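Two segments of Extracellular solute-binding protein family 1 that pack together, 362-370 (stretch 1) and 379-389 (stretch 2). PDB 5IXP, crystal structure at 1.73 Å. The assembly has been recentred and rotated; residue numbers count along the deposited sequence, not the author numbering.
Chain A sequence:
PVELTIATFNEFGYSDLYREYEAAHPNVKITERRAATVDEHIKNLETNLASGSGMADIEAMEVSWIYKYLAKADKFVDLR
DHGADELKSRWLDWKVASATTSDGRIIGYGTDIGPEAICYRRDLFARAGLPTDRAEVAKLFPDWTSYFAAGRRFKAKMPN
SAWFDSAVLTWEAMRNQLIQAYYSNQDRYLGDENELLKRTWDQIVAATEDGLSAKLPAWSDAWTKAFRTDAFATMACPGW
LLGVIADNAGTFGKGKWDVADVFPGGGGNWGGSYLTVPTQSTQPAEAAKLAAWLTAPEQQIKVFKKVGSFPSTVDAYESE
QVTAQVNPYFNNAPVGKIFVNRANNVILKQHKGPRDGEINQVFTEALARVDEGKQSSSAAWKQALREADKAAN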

# COMPACT_ATOMS: atom_id res chain seq x y z
N VAL A 362 -12.22 12.18 4.83
CA VAL A 362 -12.79 13.51 4.64
C VAL A 362 -11.84 14.39 3.83
O VAL A 362 -12.28 15.19 3.01
CB VAL A 362 -13.20 14.17 5.98
CG1 VAL A 362 -13.79 13.14 6.95
CG2 VAL A 362 -12.06 14.95 6.62
N PHE A 363 -10.52 14.21 4.02
CA PHE A 363 -9.57 15.00 3.23
C PHE A 363 -9.59 14.58 1.76
O PHE A 363 -9.54 15.43 0.87
CB PHE A 363 -8.16 14.88 3.80
CG PHE A 363 -7.91 15.78 4.98
CD1 PHE A 363 -7.55 17.11 4.79
CD2 PHE A 363 -8.05 15.30 6.27
CE1 PHE A 363 -7.32 17.94 5.86
CE2 PHE A 363 -7.82 16.13 7.36
CZ PHE A 363 -7.45 17.46 7.15
N THR A 364 -9.67 13.27 1.49
CA THR A 364 -9.65 12.85 0.10
C THR A 364 -10.96 13.17 -0.60
O THR A 364 -10.96 13.50 -1.80
CB THR A 364 -9.32 11.35 -0.03
OG1 THR A 364 -10.29 10.57 0.69
CG2 THR A 364 -7.92 11.06 0.50
N GLU A 365 -12.09 13.10 0.12
CA GLU A 365 -13.35 13.54 -0.47
C GLU A 365 -13.27 15.01 -0.84
O GLU A 365 -13.69 15.41 -1.94
CB GLU A 365 -14.52 13.29 0.49
CG GLU A 365 -14.90 11.82 0.61
CD GLU A 365 -15.96 11.54 1.67
OE1 GLU A 365 -16.40 12.49 2.35
OE2 GLU A 365 -16.34 10.36 1.83
N ALA A 366 -12.70 15.83 0.04
CA ALA A 366 -12.57 17.25 -0.24
C ALA A 366 -11.65 17.49 -1.44
O ALA A 366 -11.95 18.30 -2.32
CB ALA A 366 -12.05 17.99 0.99
N LEU A 367 -10.52 16.78 -1.49
CA LEU A 367 -9.60 16.98 -2.60
C LEU A 367 -10.24 16.54 -3.92
O LEU A 367 -10.03 17.19 -4.95
CB LEU A 367 -8.29 16.23 -2.34
CG LEU A 367 -7.20 16.43 -3.40
CD1 LEU A 367 -6.92 17.92 -3.61
CD2 LEU A 367 -5.94 15.69 -2.98
N ALA A 368 -11.03 15.46 -3.90
CA ALA A 368 -11.73 15.03 -5.11
C ALA A 368 -12.71 16.09 -5.58
O ALA A 368 -12.87 16.30 -6.79
CB ALA A 368 -12.45 13.70 -4.86
N ARG A 369 -13.39 16.77 -4.65
CA ARG A 369 -14.30 17.84 -5.05
C ARG A 369 -13.55 18.98 -5.74
O ARG A 369 -14.04 19.54 -6.73
CB ARG A 369 -15.08 18.36 -3.85
CG ARG A 369 -16.13 17.36 -3.31
CD ARG A 369 -17.07 18.01 -2.30
NE ARG A 369 -16.37 18.58 -1.15
CZ ARG A 369 -16.11 17.93 -0.02
NH1 ARG A 369 -16.48 16.66 0.13
NH2 ARG A 369 -15.48 18.55 0.97
N VAL A 370 -12.35 19.31 -5.26
CA VAL A 370 -11.53 20.30 -5.94
C VAL A 370 -11.12 19.80 -7.31
O VAL A 370 -11.22 20.51 -8.32
CB VAL A 370 -10.29 20.66 -5.10
CG1 VAL A 370 -9.42 21.65 -5.87
CG2 VAL A 370 -10.70 21.24 -3.76
N ALA A 379 -12.62 26.55 0.15
CA ALA A 379 -13.85 26.03 0.76
C ALA A 379 -13.72 24.55 1.08
O ALA A 379 -14.20 24.08 2.12
CB ALA A 379 -15.05 26.28 -0.16
N ALA A 380 -13.08 23.79 0.19
CA ALA A 380 -12.91 22.36 0.45
C ALA A 380 -11.99 22.12 1.63
O ALA A 380 -12.22 21.20 2.43
CB ALA A 380 -12.38 21.67 -0.81
N TRP A 381 -10.93 22.91 1.75
CA TRP A 381 -10.01 22.73 2.87
C TRP A 381 -10.69 23.04 4.19
O TRP A 381 -10.53 22.29 5.16
CB TRP A 381 -8.76 23.59 2.68
CG TRP A 381 -7.84 23.56 3.86
CD1 TRP A 381 -7.72 24.51 4.83
CD2 TRP A 381 -6.90 22.53 4.18
NE1 TRP A 381 -6.76 24.13 5.75
CE2 TRP A 381 -6.25 22.92 5.37
CE3 TRP A 381 -6.55 21.32 3.58
CZ2 TRP A 381 -5.27 22.13 5.98
CZ3 TRP A 381 -5.57 20.54 4.18
CH2 TRP A 381 -4.94 20.95 5.37
N LYS A 382 -11.48 24.12 4.24
CA LYS A 382 -12.21 24.42 5.47
C LYS A 382 -13.20 23.31 5.80
O LYS A 382 -13.33 22.91 6.96
CB LYS A 382 -12.93 25.77 5.36
CG LYS A 382 -12.01 26.95 5.17
CD LYS A 382 -12.82 28.25 5.08
CE LYS A 382 -11.93 29.47 4.91
NZ LYS A 382 -11.07 29.71 6.11
N GLN A 383 -13.89 22.79 4.78
CA GLN A 383 -14.85 21.71 5.04
C GLN A 383 -14.13 20.46 5.54
O GLN A 383 -14.61 19.80 6.47
CB GLN A 383 -15.67 21.39 3.79
CG GLN A 383 -16.62 20.21 4.00
CD GLN A 383 -17.59 20.02 2.85
OE1 GLN A 383 -17.64 20.83 1.93
NE2 GLN A 383 -18.38 18.95 2.91
N ALA A 384 -12.98 20.12 4.94
CA ALA A 384 -12.23 18.96 5.41
C ALA A 384 -11.83 19.14 6.87
O ALA A 384 -11.96 18.20 7.67
CB ALA A 384 -11.00 18.73 4.53
N LEU A 385 -11.37 20.33 7.25
CA LEU A 385 -10.97 20.54 8.64
C LEU A 385 -12.15 20.37 9.58
O LEU A 385 -12.02 19.71 10.63
CB LEU A 385 -10.34 21.93 8.83
CG LEU A 385 -8.96 22.15 8.22
CD1 LEU A 385 -8.37 23.48 8.65
CD2 LEU A 385 -8.00 21.03 8.56
N ARG A 386 -13.31 20.94 9.24
CA ARG A 386 -14.51 20.75 10.06
C ARG A 386 -14.85 19.28 10.21
O ARG A 386 -15.11 18.80 11.32
CB ARG A 386 -15.71 21.49 9.46
CG ARG A 386 -15.73 22.98 9.66
CD ARG A 386 -17.12 23.56 9.36
NE ARG A 386 -17.65 23.15 8.06
CZ ARG A 386 -17.35 23.77 6.91
NH1 ARG A 386 -16.53 24.81 6.92
NH2 ARG A 386 -17.87 23.35 5.77
N GLU A 387 -14.89 18.55 9.09
CA GLU A 387 -15.29 17.15 9.13
C GLU A 387 -14.25 16.28 9.80
O GLU A 387 -14.61 15.31 10.48
CB GLU A 387 -15.60 16.67 7.72
CG GLU A 387 -16.73 17.47 7.09
CD GLU A 387 -17.12 16.99 5.72
OE1 GLU A 387 -16.37 16.20 5.11
OE2 GLU A 387 -18.19 17.41 5.24
N ALA A 388 -12.96 16.61 9.64
CA ALA A 388 -11.91 15.83 10.28
C ALA A 388 -11.97 15.96 11.80
O ALA A 388 -11.71 15.00 12.52
CB ALA A 388 -10.54 16.26 9.76
N ASP A 389 -12.30 17.16 12.29
CA ASP A 389 -12.44 17.33 13.73
C ASP A 389 -13.52 16.41 14.28
O ASP A 389 -13.32 15.75 15.30
CB ASP A 389 -12.76 18.79 14.04
CG ASP A 389 -12.13 19.25 15.32
OD1 ASP A 389 -12.87 19.48 16.30
OD2 ASP A 389 -10.89 19.38 15.35
O HOH W 1 -14.59 16.90 3.23
O HOH W 2 -17.08 15.18 2.59

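The two stretches are helical throughout and run nearly antiparallel, their N-to-C directions 163° apart and their axes approaching to 8.7 Å. Three of the four residues at the points of nearest backbone approach are alanines, whose methyl groups take little room: the CA atoms of F363 and A384 lie 5.2 Å apart, as do those of A366 and A380. No direct hydrogen bond joins the helices; the contact is made of apolar packing along its middle and a polar, watered margin.

V362 points toward the partner helix and packs against one turn of it. V362 CG2 lies 3.7 Å from A388 CB. V362 CG2 also lies 3.4 Å from A384 O, a van der Waals contact between a methyl carbon and an oxygen that also accepts the helical hydrogen bond from A388 N. A compact, branched side chain suits this place, because a methyl group can reach the backbone between two alanines.

F363 leaves its backbone sideways, but the end of its side chain comes nearer to stretch 2, and the ring sits as a knob among W381, A384, L385 and A388. The methyl of A384 lies over one ring face, with CB 4.2 Å from the ring centroid and 27° off the normal, a CH-pi contact. Around the rest of the ring, F363 CE1 meets W381 CZ3 at 3.6 Å, F363 CZ meets L385 CD2 at 3.9 Å, and F363 CE2 meets A388 CB at 3.6 Å. The rings of F363 and W381 are oblique, with planes at 56°. A large, flat, apolar side chain fills this buried pocket well, and the alanines leave room for it.

T364 points away and takes no part. E365 also makes no direct contact, yet its carboxylate bends nearer and enters the solvent network: water 2 lies 2.8 Å from E365 OE1, 2.9 Å from R369 NH1 and 2.8 Å from E387 OE1, so it links the helices.

A366 points toward the partner helix at one of the two points of closest CA approach. A366 CB lies 3.8 Å from A384 CB, 4.1 Å from A380 CB and 3.5 Å from A380 O. With only a methyl on each of these residues, the backbones can come close. L367 and A368 lie beyond contact range.

R369 reaches back along the margin. Its guanidinium has Q383 NE2 over one face, and R369 NH2 comes within 3.3 Å of Q383 OE1, but the angle is too poor for a hydrogen bond. Q383 OE1 is hydrogen-bonded elsewhere in the structure, while Q383 NE2 donates to E387 OE2 in its own helix at 2.8 Å with an angle of 171°, one turn onward. The link from R369 to E387 runs through water: water 1 accepts from R369 NH2 at 2.9 Å and lies 2.7 Å from E387 OE1 and 2.9 Å from V362 O, within hydrogen-bonding distance of both. A long, charged side chain suits this partly exposed edge.

V370 closes the contact, V370 CG2 lying 3.4 Å from A380 CB, a branched side chain set against a small one.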